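Ps01740 (Pseudomonas sp. UW4, PDB 5UIF) belongs to the tautomerase superfamily as a homologue of cis-3-chloroacrylic acid dehalogenase, and probably catalyses the hydrolytic dehalogenation of 3-chloroacrylate-like substrates. Local coordinates at the interface of chains A and B. Residues are numbered along the deposited sequence; one frame, centred on the assembly and turned at random. Chains: chain A/B, Ps01740.

Contact 1: the interface of chains A and B. Residues chain A 77, 80-81, 84, 98-100; chain B 111.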
loop_
_atom_site.group_PDB
_atom_site.type_symbol
_atom_site.label_atom_id
_atom_site.label_comp_id
_atom_site.label_asym_id
_atom_site.label_seq_id
_atom_site.Cartn_x
_atom_site.Cartn_y
_atom_site.Cartn_z
ATOM N N HIS A 77 11.066 9.876 14.191
ATOM C CA HIS A 77 10.215 10.975 14.639
ATOM C C HIS A 77 10.546 12.273 13.912
ATOM O O HIS A 77 9.650 13.047 13.568
ATOM C CB HIS A 77 10.356 11.173 16.149
ATOM C CG HIS A 77 9.629 12.372 16.672
ATOM N ND1 HIS A 77 8.273 12.370 16.924
ATOM C CD2 HIS A 77 10.068 13.614 16.987
ATOM C CE1 HIS A 77 7.909 13.558 17.372
ATOM N NE2 HIS A 77 8.979 14.331 17.420
ATOM N N LEU A 80 8.995 11.985 10.551
ATOM C CA LEU A 80 7.549 12.137 10.694
ATOM C C LEU A 80 7.140 13.599 10.832
ATOM O O LEU A 80 6.247 14.072 10.127
ATOM C CB LEU A 80 7.048 11.349 11.908
ATOM C CG LEU A 80 6.902 9.835 11.769
ATOM C CD1 LEU A 80 6.652 9.202 13.126
ATOM C CD2 LEU A 80 5.769 9.503 10.816
ATOM N N ARG A 81 7.802 14.302 11.745
ATOM C CA ARG A 81 7.489 15.696 12.040
ATOM C C ARG A 81 7.694 16.614 10.843
ATOM O O ARG A 81 6.827 17.425 10.513
ATOM C CB ARG A 81 8.341 16.188 13.212
ATOM C CG ARG A 81 7.553 16.438 14.481
ATOM C CD ARG A 81 6.608 17.612 14.303
ATOM N NE ARG A 81 5.575 17.637 15.331
ATOM C CZ ARG A 81 4.303 17.319 15.118
ATOM N NH1 ARG A 81 3.903 16.960 13.905
ATOM N NH2 ARG A 81 3.430 17.363 16.115
ATOM N N THR A 84 5.174 16.112 7.964
ATOM C CA THR A 84 3.867 16.619 8.373
ATOM C C THR A 84 3.807 18.143 8.311
ATOM O O THR A 84 2.854 18.714 7.777
ATOM C CB THR A 84 3.510 16.161 9.800
ATOM O OG1 THR A 84 3.637 14.737 9.895
ATOM C CG2 THR A 84 2.088 16.568 10.152
ATOM N N VAL A 98 -4.413 14.920 8.247
ATOM C CA VAL A 98 -3.140 14.512 7.667
ATOM C C VAL A 98 -2.505 13.399 8.496
ATOM O O VAL A 98 -2.309 13.548 9.702
ATOM C CB VAL A 98 -2.155 15.694 7.567
ATOM C CG1 VAL A 98 -0.774 15.202 7.168
ATOM C CG2 VAL A 98 -2.663 16.732 6.579
ATOM N N VAL A 99 -2.189 12.283 7.846
ATOM C CA VAL A 99 -1.588 11.144 8.531
ATOM C C VAL A 99 -0.279 10.728 7.868
ATOM O O VAL A 99 -0.237 10.472 6.665
ATOM C CB VAL A 99 -2.544 9.933 8.562
ATOM C CG1 VAL A 99 -1.854 8.725 9.178
ATOM C CG2 VAL A 99 -3.813 10.277 9.329
ATOM N N VAL A 100 0.788 10.667 8.657
ATOM C CA VAL A 100 2.094 10.260 8.154
ATOM C C VAL A 100 2.612 9.047 8.921
ATOM O O VAL A 100 2.571 9.018 10.152
ATOM C CB VAL A 100 3.124 11.405 8.252
ATOM C CG1 VAL A 100 4.463 10.972 7.671
ATOM C CG2 VAL A 100 2.609 12.645 7.539
ATOM N N MET B 111 2.064 9.475 12.848
ATOM C CA MET B 111 1.792 10.803 13.385
ATOM C C MET B 111 0.543 11.392 12.738
ATOM O O MET B 111 0.416 11.405 11.514
ATOM C CB MET B 111 2.990 11.730 13.172
ATOM C CG MET B 111 2.807 13.125 13.751
ATOM S SD MET B 111 4.260 14.173 13.542
ATOM C CE MET B 111 5.434 13.333 14.602
#

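Contact 2: the interface of chains A and B. Residues chain A 52-53, 60, 96, 99; chain B 39-40, 42.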
loop_
_atom_site.group_PDB
_atom_site.type_symbol
_atom_site.label_atom_id
_atom_site.label_comp_id
_atom_site.label_asym_id
_atom_site.label_seq_id
_atom_site.Cartn_x
_atom_site.Cartn_y
_atom_site.Cartn_z
ATOM N N PHE A 52 -12.999 8.364 3.358
ATOM C CA PHE A 52 -13.900 8.538 4.491
ATOM C C PHE A 52 -13.162 8.779 5.802
ATOM O O PHE A 52 -12.102 8.207 6.050
ATOM C CB PHE A 52 -14.814 7.320 4.632
ATOM C CG PHE A 52 -15.806 7.172 3.514
ATOM C CD1 PHE A 52 -15.447 6.554 2.327
ATOM C CD2 PHE A 52 -17.099 7.647 3.653
ATOM C CE1 PHE A 52 -16.359 6.416 1.298
ATOM C CE2 PHE A 52 -18.015 7.511 2.627
ATOM C CZ PHE A 52 -17.645 6.895 1.449
ATOM N N THR A 53 -13.742 9.637 6.634
ATOM C CA THR A 53 -13.255 9.870 7.987
ATOM C C THR A 53 -14.446 9.915 8.936
ATOM O O THR A 53 -15.385 10.685 8.723
ATOM C CB THR A 53 -12.448 11.177 8.094
ATOM O OG1 THR A 53 -11.294 11.099 7.248
ATOM C CG2 THR A 53 -12.002 11.416 9.528
ATOM N N PRO A 60 -8.962 13.223 3.760
ATOM C CA PRO A 60 -7.720 13.052 4.516
ATOM C C PRO A 60 -6.519 12.900 3.589
ATOM O O PRO A 60 -6.687 12.598 2.408
ATOM C CB PRO A 60 -7.970 11.767 5.306
ATOM C CG PRO A 60 -8.883 10.982 4.431
ATOM C CD PRO A 60 -9.768 11.989 3.741
ATOM N N ASN A 96 -5.486 17.397 11.644
ATOM C CA ASN A 96 -6.366 16.279 11.958
ATOM C C ASN A 96 -6.805 15.525 10.707
ATOM O O ASN A 96 -7.450 14.481 10.795
ATOM C CB ASN A 96 -7.594 16.769 12.726
ATOM C CG ASN A 96 -7.242 17.330 14.089
ATOM O OD1 ASN A 96 -6.317 16.854 14.748
ATOM N ND2 ASN A 96 -7.978 18.349 14.519
ATOM N N VAL A 99 -2.189 12.283 7.846
ATOM C CA VAL A 99 -1.588 11.144 8.531
ATOM C C VAL A 99 -0.279 10.728 7.868
ATOM O O VAL A 99 -0.237 10.472 6.665
ATOM C CB VAL A 99 -2.544 9.933 8.562
ATOM C CG1 VAL A 99 -1.854 8.725 9.178
ATOM C CG2 VAL A 99 -3.813 10.277 9.329
ATOM N N VAL B 39 -10.491 7.143 12.555
ATOM C CA VAL B 39 -10.672 6.062 11.592
ATOM C C VAL B 39 -10.826 6.587 10.166
ATOM O O VAL B 39 -11.746 7.349 9.869
ATOM C CB VAL B 39 -11.898 5.198 11.942
ATOM C CG1 VAL B 39 -12.041 4.058 10.947
ATOM C CG2 VAL B 39 -11.778 4.661 13.360
ATOM N N HIS B 40 -9.918 6.169 9.290
ATOM C CA HIS B 40 -9.962 6.559 7.886
ATOM C C HIS B 40 -10.154 5.341 6.988
ATOM O O HIS B 40 -9.409 4.365 7.088
ATOM C CB HIS B 40 -8.683 7.299 7.488
ATOM C CG HIS B 40 -8.385 8.496 8.336
ATOM N ND1 HIS B 40 -8.967 9.727 8.120
ATOM C CD2 HIS B 40 -7.560 8.653 9.399
ATOM C CE1 HIS B 40 -8.517 10.588 9.014
ATOM N NE2 HIS B 40 -7.663 9.962 9.802
ATOM N N LEU B 42 -10.383 4.152 2.964
ATOM C CA LEU B 42 -10.094 4.564 1.596
ATOM C C LEU B 42 -10.491 3.488 0.590
ATOM O O LEU B 42 -10.257 2.300 0.812
ATOM C CB LEU B 42 -8.608 4.893 1.444
ATOM C CG LEU B 42 -8.004 5.821 2.500
ATOM C CD1 LEU B 42 -6.516 5.998 2.253
ATOM C CD2 LEU B 42 -8.715 7.164 2.512
#

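Contact 3: the interface of chains A and B. Residues chain A 73, 76, 80, 103-104; chain B 108-109.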
loop_
_atom_site.group_PDB
_atom_site.type_symbol
_atom_site.label_atom_id
_atom_site.label_comp_id
_atom_site.label_asym_id
_atom_site.label_seq_id
_atom_site.Cartn_x
_atom_site.Cartn_y
_atom_site.Cartn_z
ATOM N N GLN A 73 14.773 5.727 17.088
ATOM C CA GLN A 73 13.428 6.291 17.073
ATOM C C GLN A 73 13.442 7.799 16.846
ATOM O O GLN A 73 12.559 8.342 16.180
ATOM C CB GLN A 73 12.701 5.963 18.380
ATOM C CG GLN A 73 11.333 6.614 18.516
ATOM C CD GLN A 73 10.431 6.336 17.328
ATOM O OE1 GLN A 73 10.406 5.225 16.795
ATOM N NE2 GLN A 73 9.685 7.350 16.904
ATOM N N ARG A 76 13.379 8.539 13.204
ATOM C CA ARG A 76 12.063 8.335 12.610
ATOM C C ARG A 76 11.124 9.496 12.916
ATOM O O ARG A 76 10.467 10.027 12.021
ATOM C CB ARG A 76 11.446 7.029 13.111
ATOM C CG ARG A 76 10.116 6.684 12.465
ATOM C CD ARG A 76 9.390 5.614 13.256
ATOM N NE ARG A 76 10.312 4.615 13.790
ATOM C CZ ARG A 76 10.726 3.544 13.122
ATOM N NH1 ARG A 76 11.566 2.692 13.693
ATOM N NH2 ARG A 76 10.303 3.327 11.884
ATOM N N LEU A 80 8.995 11.985 10.551
ATOM C CA LEU A 80 7.549 12.137 10.694
ATOM C C LEU A 80 7.140 13.599 10.832
ATOM O O LEU A 80 6.247 14.072 10.127
ATOM C CB LEU A 80 7.048 11.349 11.908
ATOM C CG LEU A 80 6.902 9.835 11.769
ATOM C CD1 LEU A 80 6.652 9.202 13.126
ATOM C CD2 LEU A 80 5.769 9.503 10.816
ATOM N N VAL A 103 7.460 3.307 8.442
ATOM C CA VAL A 103 7.678 1.962 8.964
ATOM C C VAL A 103 9.058 1.413 8.606
ATOM O O VAL A 103 9.643 1.779 7.585
ATOM C CB VAL A 103 6.603 0.982 8.452
ATOM C CG1 VAL A 103 5.231 1.382 8.976
ATOM C CG2 VAL A 103 6.606 0.935 6.933
ATOM N N ASP A 104 9.572 0.535 9.461
ATOM C CA ASP A 104 10.867 -0.093 9.235
ATOM C C ASP A 104 10.748 -1.314 8.335
ATOM O O ASP A 104 9.882 -2.165 8.535
ATOM C CB ASP A 104 11.514 -0.494 10.564
ATOM C CG ASP A 104 12.177 0.672 11.265
ATOM O OD1 ASP A 104 12.496 1.672 10.588
ATOM O OD2 ASP A 104 12.385 0.588 12.494
ATOM N N SER B 108 4.789 4.962 17.730
ATOM C CA SER B 108 5.932 5.820 17.447
ATOM C C SER B 108 6.188 5.957 15.947
ATOM O O SER B 108 6.956 6.818 15.519
ATOM C CB SER B 108 7.184 5.275 18.135
ATOM O OG SER B 108 6.937 4.998 19.502
ATOM N N TRP B 109 5.542 5.108 15.154
ATOM C CA TRP B 109 5.802 5.059 13.719
ATOM C C TRP B 109 4.803 5.888 12.919
ATOM O O TRP B 109 4.991 6.113 11.723
ATOM C CB TRP B 109 5.787 3.610 13.224
ATOM C CG TRP B 109 6.909 2.767 13.764
ATOM C CD1 TRP B 109 7.705 3.046 14.837
ATOM C CD2 TRP B 109 7.362 1.510 13.245
ATOM N NE1 TRP B 109 8.621 2.039 15.021
ATOM C CE2 TRP B 109 8.433 1.086 14.059
ATOM C CE3 TRP B 109 6.964 0.703 12.175
ATOM C CZ2 TRP B 109 9.110 -0.111 13.833
ATOM C CZ3 TRP B 109 7.640 -0.484 11.954
ATOM C CH2 TRP B 109 8.700 -0.880 12.779
#

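Contact 1: the interface of chains A and B
This is a subunit interface made by a short antiparallel beta bridge, with B:Met111 pairing to A:Val100 and so joining the C-terminal part of the modelled chain B to a sheet of chain A. It probably belongs to the trimer expected for this family. Strand 110-111 of chain B lies beside strand 98-105 of chain A. Two backbone bonds tie the pair. A:Val100 N donates to B:Met111 O at 3.0 Å, and B:Met111 N donates back to A:Val100 O at 2.8 Å. The first bond is nearly straight, at 177° at the hydrogen. The side chain of B:Met111 then reaches from the strand to helix 73-91 of chain A. Its chi1 (-178°) sends CG away from the backbone N, towards the guanidinium of A:Arg81. The chain stays extended through chi2. A turn at chi3 (-67°) brings the methyl group round to the helix. There CE packs against A:Leu80 CB at 3.7 Å and against the imidazole CE1 of A:His77, also at 3.7 Å. A:Arg81 crosses the methionine at about a right angle. Its guanidinium carbon CZ lies 3.5 Å from B:Met111 SD, and the methyl CE sits toward the rim of one guanidinium face. B:Met111 thus fills a groove between strand and helix. A:Thr84 adds its hydroxyl to the wall near the sulfur. That hydroxyl is also engaged within the helix, since A:Thr84 OG1 donates to A:Leu80 O at 2.7 Å.

Contact 2: the interface of chains A and B
Strand 51-53 of chain A meets the start of strand 40-46 of chain B, while a loop, a 3-10 helix (95-97) and strand 98-105 of chain A close round B:His40. A:Thr53 and B:His40 form an antiparallel beta bridge between the subunits. Their side chains lie alongside each other and point the same way. The hydroxyl OG1 of A:Thr53 is hydrogen bonded to the imidazole ND1 of B:His40 at 2.8 Å. Which atom donates is not settled by the structure. The threonine hydroxyl sits beside its own backbone N (chi1 -62°), and this turns the methyl CG2 towards the ring as well. A:Thr53 CG2 lies 3.6 Å from B:His40 CE1. Carbons flank the rim of the imidazole from the two sides of its plane. The threonine methyl is on one side. A:Pro60 and A:Val99 are on the other. A:Pro60 runs past the histidine in the opposite direction, with its CB 3.6 Å from B:His40 ND1. B:Leu42, further along the chain B strand, has a looser contact with the same proline. A:Asn96 borders the imidazole more distantly. The hydrogen bond at ND1, together with these flanking carbons, may limit rotation of the ring. On the proline side, the valine methyl A:Val99 CG2 sits above the ring plane, 3.9 Å from B:His40 NE2.

Contact 3: the interface of chains A and B
Helix 73-91 and the end of strand 98-105 of chain A receive the 3-10 helix 107-109 of chain B. B:Trp109 lies flat against A:Arg76 in a cation-pi stack. The guanidinium and indole planes are 16° apart. A:Arg76 CZ is 3.4 Å from the centroid of the five-membered ring of B:Trp109, and the NH2 of the same arginine lies over the six-membered ring. The arginine chain leaves the helix with CG opposite the backbone N (chi1 -176°) and bends at chi3. Partners at its edge fix the guanidinium. A:Arg76 NH1 makes a salt bridge to the carboxylate OD2 of A:Asp104 at 2.6 Å. A:Arg76 NE donates to the amide OE1 of A:Gln73 at 3.1 Å. The amide's other end crosses the interface: A:Gln73 NE2 donates to B:Ser108 O at 3.1 Å, from above the carbonyl plane. The benzo end of the indole packs on the strand, with B:Trp109 CE3 3.5 Å from A:Val103 CA and B:Trp109 CH2 3.6 Å from A:Asp104 CB. The site lodges the aromatic side chain of one subunit on an arginine held by A:Asp104 and A:Gln73 of the next, and so probably steadies the trimer.

Contacts 1 and 3 are close neighbours, with the centres of their C-alpha atoms about 9 Å apart. They share A:Leu80 and use nearby residues, 108-109 and 111, in the C-terminal part of the modelled chain B. Helix 73-91 and strand 98-105 of chain A serve both. Contact 2 lies about 14 Å from contact 1 and about 19 Å from contact 3. It shares A:Val99 with contact 1. On the chain B side it uses a different strand, 40-46. The two segments of chain B reach chain A at different points along a common strand, 98-105, which should fix the relative orientation of the subunits.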